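Local coordinates for adapter protein MecA 2 (Bacillus subtilis, PDB 3JTO), which acts as an adaptor that delivers unfolded, aggregated and regulatory proteins to the ClpC protease, the ClpC-binding C-terminal domain being the part present here, at residues S3-Y8 / L44-S49. Numbering follows the deposited sequence.
Sequences SADIIY and LEDLGS
With CG anti to the carbonyl carbon (chi1 -62°), D5 holds its carboxylate alongside the opposing chain, at the backbone N of D46, while L47, turned the same way about its first torsion (chi1 -56°), brings CD1 to the end of the I6 side chain. The setting is a G1 beta bulge between antiparallel strands 4-10 and 39-47, neighbours in the five-stranded sheet of the ClpC-binding domain. D46, with positive phi, and L47 both lie opposite A4, and the extra residue moves the register by one between the pairs A4–L47 and I6–L44. Both pairs are closed by two backbone hydrogen bonds: A4 N reaches L47 O (2.8 Å) on a lone pair, with L47 N returning to A4 O, whereas I6 N meets L44 O (2.7 Å) almost head-on and L44 N answers to I6 O. The amide of D46 stands near A4 O at a poor angle and bonds instead to OD1 of D5 (2.9 Å), approaching nearly along the C-O axis and tying the carboxylate to the bulge. CB and CG of E45 lie against the D5 carboxylate, CB 3.4 Å from OD1, and the carboxylate planes of D5 and E45 are 43° apart. D46 OD1 lies 3.7 Å from D5 OD1; with E45, three exposed acids gather at the bulge, their mutual repulsion probably eased by solvent and, at D5 OD1, by the D46 N-H. A4, I6, L44 and L47 share the apolar face: A4 rests on A52 and I6 on V56 of helix 49-59, which starts just after the N-cap residue G48, and L44 and L47 touch I28. There the side chains of I6 and L47 cross at about a right angle, CD1 of I6 meeting CD1 of L47 at 3.8 Å.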
loop_
_atom_site.group_PDB
_atom_site.type_symbol
_atom_site.label_atom_id
_atom_site.label_comp_id
_atom_site.label_asym_id
_atom_site.label_seq_id
_atom_site.Cartn_x
_atom_site.Cartn_y
_atom_site.Cartn_z
ATOM N N SER A 3 0.240 12.234 12.074
ATOM C CA SER A 3 0.809 11.154 11.283
ATOM C C SER A 3 -0.326 10.372 10.609
ATOM O O SER A 3 -1.422 10.241 11.156
ATOM C CB SER A 3 1.721 10.250 12.129
ATOM O OG SER A 3 1.031 9.138 12.658
ATOM N N ALA A 4 -0.069 9.870 9.412
ATOM C CA ALA A 4 -1.153 9.344 8.592
ATOM C C ALA A 4 -1.072 7.841 8.347
ATOM O O ALA A 4 -0.006 7.298 8.059
ATOM C CB ALA A 4 -1.216 10.100 7.262
ATOM N N ASP A 5 -2.214 7.177 8.470
ATOM C CA ASP A 5 -2.360 5.805 7.980
ATOM C C ASP A 5 -3.090 5.826 6.640
ATOM O O ASP A 5 -4.172 6.405 6.519
ATOM C CB ASP A 5 -3.130 4.952 8.976
ATOM C CG ASP A 5 -2.423 4.835 10.295
ATOM O OD1 ASP A 5 -1.214 5.149 10.356
ATOM O OD2 ASP A 5 -3.072 4.425 11.270
ATOM N N ILE A 6 -2.493 5.199 5.636
ATOM C CA ILE A 6 -3.004 5.280 4.282
ATOM C C ILE A 6 -3.346 3.885 3.784
ATOM O O ILE A 6 -2.484 3.009 3.755
ATOM C CB ILE A 6 -1.975 5.994 3.351
ATOM C CG1 ILE A 6 -2.065 7.515 3.543
ATOM C CG2 ILE A 6 -2.199 5.655 1.892
ATOM C CD1 ILE A 6 -0.969 8.300 2.836
ATOM N N ILE A 7 -4.613 3.677 3.430
ATOM C CA ILE A 7 -5.030 2.459 2.745
ATOM C C ILE A 7 -5.652 2.740 1.378
ATOM O O ILE A 7 -6.644 3.453 1.275
ATOM C CB ILE A 7 -6.028 1.641 3.544
ATOM C CG1 ILE A 7 -5.524 1.394 4.961
ATOM C CG2 ILE A 7 -6.274 0.317 2.850
ATOM C CD1 ILE A 7 -6.565 0.714 5.840
ATOM N N TYR A 8 -5.057 2.149 0.344
ATOM C CA TYR A 8 -5.528 2.257 -1.030
ATOM C C TYR A 8 -5.958 0.921 -1.640
ATOM O O TYR A 8 -5.411 -0.131 -1.307
ATOM C CB TYR A 8 -4.435 2.873 -1.904
ATOM C CG TYR A 8 -4.592 4.359 -2.084
ATOM C CD1 TYR A 8 -4.903 4.901 -3.328
ATOM C CD2 TYR A 8 -4.451 5.218 -1.008
ATOM C CE1 TYR A 8 -5.062 6.256 -3.484
ATOM C CE2 TYR A 8 -4.604 6.567 -1.156
ATOM C CZ TYR A 8 -4.910 7.081 -2.386
ATOM O OH TYR A 8 -5.059 8.435 -2.509
ATOM N N LEU A 44 -0.311 1.484 4.613
ATOM C CA LEU A 44 0.918 2.086 5.121
ATOM C C LEU A 44 0.574 2.931 6.340
ATOM O O LEU A 44 -0.336 3.740 6.297
ATOM C CB LEU A 44 1.575 2.955 4.053
ATOM C CG LEU A 44 2.270 2.252 2.886
ATOM C CD1 LEU A 44 2.376 3.197 1.707
ATOM C CD2 LEU A 44 3.662 1.691 3.310
ATOM N N GLU A 45 1.303 2.739 7.431
ATOM C CA GLU A 45 0.961 3.386 8.692
ATOM C C GLU A 45 2.033 4.342 9.193
ATOM O O GLU A 45 3.202 4.177 8.867
ATOM C CB GLU A 45 0.678 2.334 9.750
ATOM C CG GLU A 45 -0.680 1.700 9.616
ATOM C CD GLU A 45 -0.836 0.485 10.509
ATOM O OE1 GLU A 45 0.200 -0.090 10.909
ATOM O OE2 GLU A 45 -1.994 0.107 10.800
ATOM N N ASP A 46 1.609 5.344 9.969
ATOM C CA ASP A 46 2.515 6.255 10.689
ATOM C C ASP A 46 3.428 7.057 9.783
ATOM O O ASP A 46 4.628 7.131 10.009
ATOM C CB ASP A 46 3.364 5.496 11.715
ATOM C CG ASP A 46 2.518 4.655 12.657
ATOM O OD1 ASP A 46 1.362 5.055 12.948
ATOM O OD2 ASP A 46 3.001 3.589 13.093
ATOM N N LEU A 47 2.852 7.652 8.753
ATOM C CA LEU A 47 3.602 8.491 7.840
ATOM C C LEU A 47 3.586 9.941 8.334
ATOM O O LEU A 47 2.551 10.445 8.748
ATOM C CB LEU A 47 2.989 8.397 6.433
ATOM C CG LEU A 47 2.897 6.978 5.854
ATOM C CD1 LEU A 47 2.193 6.976 4.515
ATOM C CD2 LEU A 47 4.280 6.334 5.737
ATOM N N GLY A 48 4.741 10.593 8.298
ATOM C CA GLY A 48 4.805 12.032 8.410
ATOM C C GLY A 48 3.931 12.644 7.334
ATOM O O GLY A 48 3.611 11.994 6.344
ATOM N N SER A 49 3.529 13.895 7.517
ATOM C CA SER A 49 2.553 14.482 6.616
ATOM C C SER A 49 3.115 14.761 5.226
ATOM O O SER A 49 2.397 14.647 4.240
ATOM C CB SER A 49 1.906 15.726 7.230
ATOM O OG SER A 49 2.866 16.542 7.869
#